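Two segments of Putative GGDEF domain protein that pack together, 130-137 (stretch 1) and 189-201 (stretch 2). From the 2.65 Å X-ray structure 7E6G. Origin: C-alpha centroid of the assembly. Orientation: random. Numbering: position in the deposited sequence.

Stretch 1 130-137: GQSYVLAM
Stretch 2 189-201: PQTRLQDAGPVLE

A single hydrogen bond joins these two stretches, although 494 Å² of surface is buried between them: Thr-191 N donates to Ser-132 O at 3.0 Å, with an N-H...acceptor angle of 140°. Its backbone setting is extended on both sides, Ser-132 at phi/psi -98/170 and Thr-191 at -140/140, while Gln-190 between Pro-189 and Thr-191 turns through 47/52. The register is marked by Tyr-133 CA and Pro-189 CA, 4.3 Å apart. Thr-191 (chi1 m) also ties its own segment together, OG1 donating to Pro-189 O at 2.8 Å.

From Val-134 onward the side-chain pairs that meet are apolar. Strand 134-137 runs beside helix 193-201, their N-to-C directions 34° apart and their axes 9.5 Å apart at closest approach. Val-134 and Ala-136 point toward the helix and Leu-135 away, the alternation expected of an extended chain. Val-134 (-116/154, chi1 m) is the most covered residue, at 96 Å². Its branched side chain reaches two helix residues: CG1 lies 4.2 Å from Leu-193 CD1, and CG2 lies 3.6 Å from Ala-196 CB. Val-134 CG1 also lies 3.2 Å from Thr-191 O. The small Ala-196 side chain, itself directed toward the strand, suits this close approach. Further along, Ala-136 CB meets Leu-200 CD2 at 3.7 Å; with their CA atoms 8.0 Å apart, Leu-200 (chi1 m, chi2 t) reaches from the helix to meet the short alanine side chain.

The helix begins after Arg-192, its N-cap residue, whose O accepts from Ala-196 N at 2.9 Å. It kinks where Pro-198 lacks a backbone N-H; the turn resumes with Leu-200 N to Ala-196 O at 2.8 Å. Arg-192 CB points away, but its long side chain returns, bringing NH1 to 3.5 Å from Ser-132 N; both are donors, so this is packing only.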

ATOM      1  N   GLY A 130      30.786 -19.512 -27.379  1.00 61.99           N
ATOM      2  CA  GLY A 130      31.495 -19.575 -28.608  1.00 67.73           C
ATOM      3  C   GLY A 130      31.241 -18.620 -29.722  1.00 69.65           C
ATOM      4  O   GLY A 130      31.823 -18.700 -30.704  1.00 66.23           O
ATOM      5  N   GLN A 131      30.472 -17.626 -29.437  1.00 72.93           N
ATOM      6  CA  GLN A 131      30.065 -16.611 -30.326  1.00 74.61           C
ATOM      7  C   GLN A 131      30.982 -15.403 -30.186  1.00 72.01           C
ATOM      8  O   GLN A 131      31.031 -14.828 -29.131  1.00 73.61           O
ATOM      9  CB  GLN A 131      28.635 -16.264 -29.902  1.00 73.72           C
ATOM     10  CG  GLN A 131      28.291 -16.455 -28.430  1.00 72.86           C
ATOM     11  CD  GLN A 131      27.056 -15.735 -27.979  1.00 81.61           C
ATOM     12  OE1 GLN A 131      26.871 -14.586 -28.293  1.00 79.74           O
ATOM     13  NE2 GLN A 131      26.237 -16.383 -27.187  1.00 77.91           N
ATOM     14  N   SER A 132      31.693 -15.026 -31.223  1.00 58.33           N
ATOM     15  CA  SER A 132      32.531 -13.928 -31.138  1.00 58.74           C
ATOM     16  C   SER A 132      31.991 -12.681 -31.657  1.00 59.06           C
ATOM     17  O   SER A 132      30.954 -12.596 -32.097  1.00 56.80           O
ATOM     18  CB  SER A 132      33.862 -14.225 -31.667  1.00 60.85           C
ATOM     19  OG  SER A 132      33.794 -14.291 -33.017  1.00 68.17           O
ATOM     20  N   TYR A 133      32.701 -11.648 -31.388  1.00 53.19           N
ATOM     21  CA  TYR A 133      32.336 -10.321 -31.859  1.00 47.33           C
ATOM     22  C   TYR A 133      33.416  -9.812 -32.804  1.00 46.06           C
ATOM     23  O   TYR A 133      34.523 -10.357 -32.874  1.00 41.06           O
ATOM     24  CB  TYR A 133      32.153  -9.340 -30.695  1.00 41.80           C
ATOM     25  CG  TYR A 133      33.382  -9.232 -29.833  1.00 38.12           C
ATOM     26  CD1 TYR A 133      33.561 -10.072 -28.737  1.00 38.97           C
ATOM     27  CD2 TYR A 133      34.396  -8.333 -30.148  1.00 34.98           C
ATOM     28  CE1 TYR A 133      34.697  -9.997 -27.954  1.00 39.32           C
ATOM     29  CE2 TYR A 133      35.533  -8.227 -29.365  1.00 44.03           C
ATOM     30  CZ  TYR A 133      35.681  -9.073 -28.267  1.00 43.96           C
ATOM     31  OH  TYR A 133      36.816  -8.984 -27.500  1.00 39.60           O
ATOM     32  N   VAL A 134      33.094  -8.759 -33.542  1.00 49.14           N
ATOM     33  CA  VAL A 134      34.137  -8.089 -34.309  1.00 46.82           C
ATOM     34  C   VAL A 134      34.295  -6.670 -33.781  1.00 35.30           C
ATOM     35  O   VAL A 134      33.384  -6.081 -33.195  1.00 37.15           O
ATOM     36  CB  VAL A 134      33.876  -8.104 -35.837  1.00 49.84           C
ATOM     37  CG1 VAL A 134      33.412  -9.497 -36.291  1.00 50.52           C
ATOM     38  CG2 VAL A 134      32.888  -7.034 -36.243  1.00 48.72           C
ATOM     39  N   LEU A 135      35.491  -6.142 -33.973  1.00 38.65           N
ATOM     40  CA  LEU A 135      35.906  -4.843 -33.479  1.00 37.88           C
ATOM     41  C   LEU A 135      36.368  -4.019 -34.670  1.00 38.17           C
ATOM     42  O   LEU A 135      37.230  -4.466 -35.435  1.00 38.45           O
ATOM     43  CB  LEU A 135      37.051  -5.016 -32.480  1.00 37.39           C
ATOM     44  CG  LEU A 135      37.057  -4.281 -31.153  1.00 37.07           C
ATOM     45  CD1 LEU A 135      35.734  -4.489 -30.435  1.00 35.75           C
ATOM     46  CD2 LEU A 135      38.220  -4.827 -30.348  1.00 35.27           C
ATOM     47  N   ALA A 136      35.801  -2.830 -34.839  1.00 38.14           N
ATOM     48  CA  ALA A 136      36.239  -1.905 -35.884  1.00 33.49           C
ATOM     49  C   ALA A 136      36.662  -0.597 -35.225  1.00 27.39           C
ATOM     50  O   ALA A 136      35.877   0.019 -34.512  1.00 30.73           O
ATOM     51  CB  ALA A 136      35.125  -1.684 -36.909  1.00 27.94           C
ATOM     52  N   MET A 137      37.904  -0.189 -35.422  1.00 28.15           N
ATOM     53  CA  MET A 137      38.404   1.051 -34.844  1.00 29.56           C
ATOM     54  C   MET A 137      38.622   2.070 -35.957  1.00 31.96           C
ATOM     55  O   MET A 137      39.373   1.828 -36.906  1.00 30.94           O
ATOM     56  CB  MET A 137      39.689   0.827 -34.050  1.00 31.28           C
ATOM     57  CG  MET A 137      39.994   1.971 -33.069  1.00 32.69           C
ATOM     58  SD  MET A 137      41.533   1.689 -32.178  1.00 35.62           S
ATOM     59  CE  MET A 137      40.989   0.517 -30.921  1.00 34.20           C
ATOM     60  N   PRO A 189      28.553  -7.390 -31.671  1.00 48.73           N
ATOM     61  CA  PRO A 189      28.513  -8.618 -30.881  1.00 50.70           C
ATOM     62  C   PRO A 189      27.868  -9.744 -31.666  1.00 55.07           C
ATOM     63  O   PRO A 189      27.020  -9.526 -32.536  1.00 50.34           O
ATOM     64  CB  PRO A 189      27.661  -8.226 -29.671  1.00 45.00           C
ATOM     65  CG  PRO A 189      26.736  -7.187 -30.205  1.00 48.29           C
ATOM     66  CD  PRO A 189      27.451  -6.471 -31.332  1.00 50.16           C
ATOM     67  N   GLN A 190      28.295 -10.963 -31.339  1.00 58.40           N
ATOM     68  CA  GLN A 190      27.786 -12.168 -31.985  1.00 59.76           C
ATOM     69  C   GLN A 190      27.773 -12.003 -33.498  1.00 52.59           C
ATOM     70  O   GLN A 190      26.759 -12.210 -34.165  1.00 56.59           O
ATOM     71  CB  GLN A 190      26.398 -12.525 -31.451  1.00 62.99           C
ATOM     72  CG  GLN A 190      26.332 -12.559 -29.934  1.00 69.13           C
ATOM     73  CD  GLN A 190      24.933 -12.758 -29.422  1.00 74.69           C
ATOM     74  OE1 GLN A 190      24.399 -11.914 -28.699  1.00 86.61           O
ATOM     75  NE2 GLN A 190      24.329 -13.885 -29.776  1.00 68.54           N
ATOM     76  N   THR A 191      28.917 -11.600 -34.031  1.00 49.39           N
ATOM     77  CA  THR A 191      29.068 -11.337 -35.451  1.00 54.44           C
ATOM     78  C   THR A 191      30.423 -11.863 -35.888  1.00 45.66           C
ATOM     79  O   THR A 191      31.402 -11.774 -35.142  1.00 41.02           O
ATOM     80  CB  THR A 191      28.925  -9.828 -35.762  1.00 56.63           C
ATOM     81  OG1 THR A 191      27.662  -9.340 -35.278  1.00 56.41           O
ATOM     82  CG2 THR A 191      29.031  -9.561 -37.253  1.00 51.47           C
ATOM     83  N   ARG A 192      30.454 -12.462 -37.068  1.00 55.73           N
ATOM     84  CA  ARG A 192      31.704 -12.857 -37.694  1.00 61.43           C
ATOM     85  C   ARG A 192      32.058 -11.922 -38.854  1.00 59.15           C
ATOM     86  O   ARG A 192      31.191 -11.288 -39.470  1.00 54.51           O
ATOM     87  CB  ARG A 192      31.632 -14.319 -38.177  1.00 60.64           C
ATOM     88  CG  ARG A 192      32.041 -15.345 -37.100  1.00 58.65           C
ATOM     89  CD  ARG A 192      30.983 -16.430 -36.881  1.00 67.94           C
ATOM     90  NE  ARG A 192      29.665 -15.891 -36.530  1.00 77.41           N
ATOM     91  CZ  ARG A 192      29.302 -15.444 -35.325  1.00 75.47           C
ATOM     92  NH1 ARG A 192      30.161 -15.445 -34.308  1.00 72.10           N
ATOM     93  NH2 ARG A 192      28.067 -14.980 -35.143  1.00 71.74           N
ATOM     94  N   LEU A 193      33.364 -11.867 -39.152  1.00 55.06           N
ATOM     95  CA  LEU A 193      33.921 -10.955 -40.155  1.00 48.17           C
ATOM     96  C   LEU A 193      33.080 -10.884 -41.419  1.00 53.93           C
ATOM     97  O   LEU A 193      32.774  -9.795 -41.922  1.00 53.59           O
ATOM     98  CB  LEU A 193      35.338 -11.402 -40.501  1.00 40.22           C
ATOM     99  CG  LEU A 193      36.422 -10.345 -40.560  1.00 48.62           C
ATOM    100  CD1 LEU A 193      36.251  -9.356 -39.404  1.00 46.07           C
ATOM    101  CD2 LEU A 193      37.815 -10.988 -40.586  1.00 43.90           C
ATOM    102  N   GLN A 194      32.686 -12.050 -41.935  1.00 59.33           N
ATOM    103  CA  GLN A 194      31.936 -12.109 -43.183  1.00 55.49           C
ATOM    104  C   GLN A 194      30.621 -11.343 -43.082  1.00 52.52           C
ATOM    105  O   GLN A 194      30.242 -10.629 -44.015  1.00 55.78           O
ATOM    106  CB  GLN A 194      31.706 -13.570 -43.568  1.00 53.17           C
ATOM    107  CG  GLN A 194      32.999 -14.315 -43.928  1.00 59.97           C
ATOM    108  CD  GLN A 194      33.670 -14.997 -42.727  1.00 58.89           C
ATOM    109  OE1 GLN A 194      34.664 -14.503 -42.177  1.00 55.52           O
ATOM    110  NE2 GLN A 194      33.139 -16.150 -42.335  1.00 67.80           N
ATOM    111  N   ASP A 195      29.958 -11.417 -41.991  1.00 54.87           N
ATOM    112  CA  ASP A 195      28.795 -10.667 -41.763  1.00 57.39           C
ATOM    113  C   ASP A 195      29.086  -9.215 -41.407  1.00 57.11           C
ATOM    114  O   ASP A 195      28.255  -8.418 -41.552  1.00 54.67           O
ATOM    115  CB  ASP A 195      28.055 -11.292 -40.623  1.00 59.68           C
ATOM    116  CG  ASP A 195      26.853 -11.989 -41.039  1.00 67.10           C
ATOM    117  OD1 ASP A 195      26.992 -12.837 -41.832  1.00 69.85           O
ATOM    118  OD2 ASP A 195      25.765 -11.727 -40.602  1.00 61.31           O
ATOM    119  N   ALA A 196      30.274  -8.902 -40.934  1.00 56.26           N
ATOM    120  CA  ALA A 196      30.644  -7.540 -40.571  1.00 52.74           C
ATOM    121  C   ALA A 196      30.932  -6.684 -41.804  1.00 55.22           C
ATOM    122  O   ALA A 196      30.546  -5.506 -41.847  1.00 50.57           O
ATOM    123  CB  ALA A 196      31.856  -7.565 -39.643  1.00 47.27           C
ATOM    124  N   GLY A 197      31.599  -7.267 -42.805  1.00 51.10           N
ATOM    125  CA  GLY A 197      31.952  -6.592 -44.031  1.00 46.71           C
ATOM    126  C   GLY A 197      30.888  -5.652 -44.556  1.00 45.31           C
ATOM    127  O   GLY A 197      31.118  -4.447 -44.675  1.00 47.20           O
ATOM    128  N   PRO A 198      29.697  -6.179 -44.877  1.00 50.88           N
ATOM    129  CA  PRO A 198      28.627  -5.296 -45.388  1.00 49.03           C
ATOM    130  C   PRO A 198      28.237  -4.167 -44.444  1.00 50.23           C
ATOM    131  O   PRO A 198      28.128  -3.010 -44.885  1.00 62.21           O
ATOM    132  CB  PRO A 198      27.462  -6.270 -45.630  1.00 36.29           C
ATOM    133  CG  PRO A 198      28.104  -7.563 -45.872  1.00 37.31           C
ATOM    134  CD  PRO A 198      29.324  -7.603 -44.992  1.00 48.04           C
ATOM    135  N   VAL A 199      27.998  -4.464 -43.163  1.00 48.92           N
ATOM    136  CA  VAL A 199      27.642  -3.409 -42.214  1.00 48.10           C
ATOM    137  C   VAL A 199      28.736  -2.348 -42.170  1.00 43.60           C
ATOM    138  O   VAL A 199      28.459  -1.147 -42.256  1.00 45.63           O
ATOM    139  CB  VAL A 199      27.381  -3.998 -40.815  1.00 52.71           C
ATOM    140  CG1 VAL A 199      27.016  -2.893 -39.842  1.00 42.44           C
ATOM    141  CG2 VAL A 199      26.295  -5.066 -40.861  1.00 48.67           C
ATOM    142  N   LEU A 200      29.996  -2.777 -42.040  1.00 40.04           N
ATOM    143  CA  LEU A 200      31.106  -1.832 -41.992  1.00 40.48           C
ATOM    144  C   LEU A 200      31.171  -0.979 -43.256  1.00 46.81           C
ATOM    145  O   LEU A 200      31.418   0.233 -43.185  1.00 42.86           O
ATOM    146  CB  LEU A 200      32.422  -2.580 -41.777  1.00 38.78           C
ATOM    147  CG  LEU A 200      32.588  -3.327 -40.444  1.00 42.16           C
ATOM    148  CD1 LEU A 200      33.963  -3.983 -40.341  1.00 45.60           C
ATOM    149  CD2 LEU A 200      32.350  -2.410 -39.258  1.00 35.12           C
ATOM    150  N   GLU A 201      30.956  -1.585 -44.426  1.00 48.14           N
ATOM    151  CA  GLU A 201      31.002  -0.790 -45.648  1.00 47.49           C
ATOM    152  C   GLU A 201      29.863   0.218 -45.692  1.00 43.40           C
ATOM    153  O   GLU A 201      30.030   1.317 -46.228  1.00 40.70           O
ATOM    154  CB  GLU A 201      30.980  -1.693 -46.879  1.00 46.24           C
ATOM    155  CG  GLU A 201      32.351  -2.279 -47.242  1.00 53.27           C
ATOM    156  CD  GLU A 201      33.504  -1.261 -47.171  1.00 64.93           C
ATOM    157  OE1 GLU A 201      33.505  -0.271 -47.947  1.00 72.30           O
ATOM    158  OE2 GLU A 201      34.421  -1.458 -46.335  1.00 62.28           O
TER